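Local atomic coordinates of regulatory protein RecX (Lactobacillus salivarius, PDB entry 3E3V), a protein that probably modulates the activity of the recombinase RecA, the chain here being an all-helical piece of the longer protein built from consecutive three-helix domains. Residues Y153-I156 and D157-Q161; D50-S53 and E54-K58. One frame throughout, in Å; residues are numbered along the deposited sequence.

Interaction 1. Residues Y153-I156 and D157-Q161; sequences YDII and DTIIQ
Asp154 O is gripped twice by Thr158, one turn further along the same helix. The backbone N of Thr158 donates to it at 3.1 Å, and the hydroxyl OG1 of Thr158 gives a second bond to Asp154 O, also 3.1 Å long. The two donors come from opposite faces of the carbonyl plane, the hydroxyl tilted 31° from it. The first torsion of Thr158 explains this reach: with OG1 beside the backbone N (chi1 -58°), the hydroxyl is folded back along the helix. Threonine suits a half-exposed helical position because the helix itself offers a carbonyl for its hydroxyl to donate to. Having no hydroxyl, a valine in its place would probably leave the Asp154 carbonyl held from one face alone, by the backbone N of this residue. The flanking i to i+4 bonds include the one from Asp157 N to Tyr153 O, 2.8 Å. On the exposed side, Asp154 OD1 and Asp157 OD2 stand 4.6 Å apart, and these like charges probably repel mildly; Asp157 also has a long, weak ion pair with Lys143. Isoleucines line the buried side. CG2 of Ile155 meets CD1 of Ile159 at 3.9 Å, the two side chains crossing at a slant, while Ile156 CG2 and Ile160 CG1 come together more loosely at 4.3 Å. Their branched, apolar shapes fill the domain interior without polar groups to satisfy. Ile156 and Ile160 pack against helix 135-148, touching Leu146, Leu147 and Gln139 among others, whereas Ile155, Thr158 and Ile159 face helix 112-129, completing the third three-helix domain.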
loop_
_atom_site.group_PDB
_atom_site.type_symbol
_atom_site.label_atom_id
_atom_site.label_comp_id
_atom_site.label_asym_id
_atom_site.label_seq_id
_atom_site.Cartn_x
_atom_site.Cartn_y
_atom_site.Cartn_z
ATOM N N TYR A 153 10.051 -12.263 -9.149
ATOM C CA TYR A 153 10.405 -13.259 -10.155
ATOM C C TYR A 153 9.746 -14.602 -9.894
ATOM O O TYR A 153 9.118 -15.171 -10.782
ATOM C CB TYR A 153 11.916 -13.492 -10.180
ATOM C CG TYR A 153 12.710 -12.603 -11.099
ATOM C CD1 TYR A 153 12.300 -12.369 -12.413
ATOM C CD2 TYR A 153 13.917 -12.047 -10.672
ATOM C CE1 TYR A 153 13.074 -11.606 -13.277
ATOM C CE2 TYR A 153 14.696 -11.285 -11.524
ATOM C CZ TYR A 153 14.271 -11.067 -12.825
ATOM O OH TYR A 153 15.050 -10.309 -13.669
ATOM N N ASP A 154 9.911 -15.128 -8.684
ATOM C CA ASP A 154 9.336 -16.435 -8.354
ATOM C C ASP A 154 7.835 -16.475 -8.571
ATOM O O ASP A 154 7.310 -17.429 -9.130
ATOM C CB ASP A 154 9.647 -16.830 -6.903
ATOM C CG ASP A 154 11.139 -17.028 -6.650
ATOM O OD1 ASP A 154 11.901 -17.233 -7.618
ATOM O OD2 ASP A 154 11.550 -16.990 -5.474
ATOM N N ILE A 155 7.143 -15.436 -8.119
ATOM C CA ILE A 155 5.693 -15.357 -8.284
ATOM C C ILE A 155 5.336 -15.345 -9.770
ATOM O O ILE A 155 4.370 -15.983 -10.194
ATOM C CB ILE A 155 5.135 -14.084 -7.578
ATOM C CG1 ILE A 155 5.261 -14.255 -6.061
ATOM C CG2 ILE A 155 3.665 -13.852 -7.935
ATOM C CD1 ILE A 155 4.384 -15.368 -5.505
ATOM N N ILE A 156 6.129 -14.619 -10.554
ATOM C CA ILE A 156 5.921 -14.506 -11.997
ATOM C C ILE A 156 6.145 -15.863 -12.692
ATOM O O ILE A 156 5.392 -16.245 -13.594
ATOM C CB ILE A 156 6.849 -13.393 -12.588
ATOM C CG1 ILE A 156 6.422 -12.026 -12.027
ATOM C CG2 ILE A 156 6.765 -13.363 -14.105
ATOM C CD1 ILE A 156 7.296 -10.872 -12.460
ATOM N N ASP A 157 7.162 -16.601 -12.261
ATOM C CA ASP A 157 7.439 -17.919 -12.840
ATOM C C ASP A 157 6.262 -18.859 -12.581
ATOM O O ASP A 157 5.893 -19.669 -13.424
ATOM C CB ASP A 157 8.704 -18.528 -12.228
ATOM C CG ASP A 157 9.966 -17.872 -12.727
ATOM O OD1 ASP A 157 9.929 -17.279 -13.824
ATOM O OD2 ASP A 157 11.000 -17.958 -12.026
ATOM N N THR A 158 5.682 -18.757 -11.398
ATOM C CA THR A 158 4.541 -19.590 -11.047
ATOM C C THR A 158 3.327 -19.163 -11.879
ATOM O O THR A 158 2.523 -19.998 -12.300
ATOM C CB THR A 158 4.245 -19.462 -9.540
ATOM O OG1 THR A 158 5.416 -19.850 -8.814
ATOM C CG2 THR A 158 3.062 -20.366 -9.120
ATOM N N ILE A 159 3.200 -17.861 -12.124
ATOM C CA ILE A 159 2.092 -17.349 -12.933
ATOM C C ILE A 159 2.225 -17.879 -14.366
ATOM O O ILE A 159 1.243 -18.319 -14.969
ATOM C CB ILE A 159 2.089 -15.808 -12.962
ATOM C CG1 ILE A 159 1.633 -15.264 -11.600
ATOM C CG2 ILE A 159 1.204 -15.304 -14.098
ATOM C CD1 ILE A 159 1.931 -13.769 -11.392
ATOM N N ILE A 160 3.448 -17.832 -14.895
ATOM C CA ILE A 160 3.740 -18.311 -16.245
ATOM C C ILE A 160 3.435 -19.806 -16.378
ATOM O O ILE A 160 2.915 -20.249 -17.407
ATOM C CB ILE A 160 5.227 -18.069 -16.618
ATOM C CG1 ILE A 160 5.524 -16.570 -16.648
ATOM C CG2 ILE A 160 5.541 -18.693 -17.974
ATOM C CD1 ILE A 160 4.671 -15.797 -17.630
ATOM N N GLN A 161 3.763 -20.584 -15.347
ATOM C CA GLN A 161 3.501 -22.024 -15.376
ATOM C C GLN A 161 1.988 -22.228 -15.395
ATOM O O GLN A 161 1.471 -23.104 -16.088
ATOM C CB GLN A 161 4.120 -22.707 -14.142
ATOM C CG GLN A 161 3.744 -24.179 -13.944
ATOM C CD GLN A 161 4.462 -24.818 -12.749
ATOM O OE1 GLN A 161 4.911 -24.124 -11.829
ATOM N NE2 GLN A 161 4.560 -26.147 -12.755
#

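Interaction 2. Residues D50-S53 and E54-K58; sequences DYIS and EIINK
Glu54 sets its CB 3.4 Å from Tyr51 O, and its side chain starts out extended, with CG anti to the backbone N (chi1 -174°). A carboxylate suits this exposed position, while the side chains of Glu54 and Tyr51 both touch Ile17 of helix 14-29. Ile55, a buried residue, donates its backbone N to Tyr51 O at 3.0 Å and rests CG1 3.2 Å from that same oxygen. Next comes Ile56, whose N bonds to Ile52 O at 2.8 Å. Its CG1 lies 3.8 Å from CG2 of Ile52, the two isoleucines running alongside each other in a common direction, an i to i+4 apolar pair on the inner face of helix 49-61. This helix belongs to the first three-helix domain of RecX, a unit related to helix-turn-helix folds. Ile52 continues the apolar face onto Leu42 and Ile47, and Ile56 onto Val38 of helix 35-39. On the exposed side, Asn57 N bonds to Ser53 O at 3.1 Å, the donor tilted 33° from the carbonyl plane. With CG beside its own backbone N (chi1 -72°), the Asn57 amide lies back over the preceding turn, ND2 2.7 Å from Ser53 O but at too poor an angle for a hydrogen bond; both small polar side chains suit a surface facing water.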
loop_
_atom_site.group_PDB
_atom_site.type_symbol
_atom_site.label_atom_id
_atom_site.label_comp_id
_atom_site.label_asym_id
_atom_site.label_seq_id
_atom_site.Cartn_x
_atom_site.Cartn_y
_atom_site.Cartn_z
ATOM N N ASP A 50 6.697 20.297 20.333
ATOM C CA ASP A 50 6.437 20.085 21.750
ATOM C C ASP A 50 4.999 19.603 21.907
ATOM O O ASP A 50 4.712 18.673 22.662
ATOM C CB ASP A 50 6.610 21.401 22.516
ATOM C CG ASP A 50 7.801 22.210 22.030
ATOM O OD1 ASP A 50 7.779 22.671 20.867
ATOM O OD2 ASP A 50 8.760 22.385 22.811
ATOM N N TYR A 51 4.103 20.247 21.165
ATOM C CA TYR A 51 2.679 19.948 21.212
ATOM C C TYR A 51 2.203 18.854 20.250
ATOM O O TYR A 51 1.300 18.085 20.581
ATOM C CB TYR A 51 1.899 21.242 20.976
ATOM C CG TYR A 51 2.283 22.351 21.939
ATOM C CD1 TYR A 51 2.223 22.149 23.319
ATOM C CD2 TYR A 51 2.705 23.598 21.472
ATOM C CE1 TYR A 51 2.571 23.156 24.211
ATOM C CE2 TYR A 51 3.056 24.615 22.356
ATOM C CZ TYR A 51 2.986 24.387 23.726
ATOM O OH TYR A 51 3.331 25.383 24.614
ATOM N N ILE A 52 2.801 18.788 19.064
ATOM C CA ILE A 52 2.426 17.771 18.085
ATOM C C ILE A 52 2.588 16.386 18.696
ATOM O O ILE A 52 1.708 15.531 18.575
ATOM C CB ILE A 52 3.305 17.863 16.817
ATOM C CG1 ILE A 52 2.894 19.083 15.994
ATOM C CG2 ILE A 52 3.170 16.596 15.991
ATOM C CD1 ILE A 52 3.681 19.256 14.712
ATOM N N SER A 53 3.714 16.181 19.364
ATOM C CA SER A 53 4.001 14.911 20.001
ATOM C C SER A 53 2.972 14.546 21.063
ATOM O O SER A 53 2.613 13.375 21.214
ATOM C CB SER A 53 5.384 14.952 20.639
ATOM O OG SER A 53 5.618 13.763 21.370
ATOM N N GLU A 54 2.509 15.545 21.811
ATOM C CA GLU A 54 1.518 15.302 22.855
ATOM C C GLU A 54 0.212 14.859 22.197
ATOM O O GLU A 54 -0.420 13.894 22.622
ATOM C CB GLU A 54 1.289 16.577 23.673
ATOM C CG GLU A 54 0.374 16.399 24.880
ATOM C CD GLU A 54 0.000 17.728 25.533
ATOM O OE1 GLU A 54 0.914 18.545 25.789
ATOM O OE2 GLU A 54 -1.204 17.952 25.786
ATOM N N ILE A 55 -0.171 15.564 21.141
ATOM C CA ILE A 55 -1.393 15.266 20.394
ATOM C C ILE A 55 -1.334 13.887 19.740
ATOM O O ILE A 55 -2.275 13.099 19.842
ATOM C CB ILE A 55 -1.632 16.341 19.311
ATOM C CG1 ILE A 55 -1.809 17.699 19.989
ATOM C CG2 ILE A 55 -2.874 16.005 18.478
ATOM C CD1 ILE A 55 -1.974 18.855 19.025
ATOM N N ILE A 56 -0.211 13.587 19.091
ATOM C CA ILE A 56 -0.029 12.304 18.417
ATOM C C ILE A 56 -0.117 11.102 19.364
ATOM O O ILE A 56 -0.776 10.117 19.052
ATOM C CB ILE A 56 1.331 12.248 17.668
ATOM C CG1 ILE A 56 1.365 13.309 16.561
ATOM C CG2 ILE A 56 1.557 10.847 17.079
ATOM C CD1 ILE A 56 0.304 13.138 15.494
ATOM N N ASN A 57 0.560 11.172 20.506
ATOM C CA ASN A 57 0.526 10.075 21.468
ATOM C C ASN A 57 -0.880 9.841 21.996
ATOM O O ASN A 57 -1.299 8.701 22.196
ATOM C CB ASN A 57 1.464 10.357 22.638
ATOM C CG ASN A 57 2.917 10.229 22.250
ATOM O OD1 ASN A 57 3.328 9.225 21.669
ATOM N ND2 ASN A 57 3.706 11.250 22.564
ATOM N N LYS A 58 -1.595 10.927 22.244
ATOM C CA LYS A 58 -2.961 10.835 22.734
ATOM C C LYS A 58 -3.812 10.157 21.663
ATOM O O LYS A 58 -4.593 9.252 21.959
ATOM C CB LYS A 58 -3.506 12.236 23.039
ATOM C CG LYS A 58 -4.949 12.266 23.525
ATOM C CD LYS A 58 -5.165 11.330 24.691
ATOM C CE LYS A 58 -6.329 11.800 25.543
ATOM N NZ LYS A 58 -6.058 13.150 26.113
#

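In the fold
Interactions 1 and 2 are local contacts within single helices at far ends of the elongated chain: 50-58 on helix 49-61 of the first three-helix domain, 153-161 on helix 153-165 of the third. They lie on opposite sides of the chain's centre, with their own centres about 46 Å apart and their nearest atoms about 34 Å apart. In sequence they are in series, and the second three-helix domain comes between their two domains. Both helices turn isoleucines inward and polar residues outward, each packing them against the other helices and loops of its own domain. What differs is the polar side: in interaction 1 a threonine hydroxyl bonds to a backbone carbonyl one turn back, whereas between the segments of interaction 2 the hydrogen bonds are all backbone to backbone.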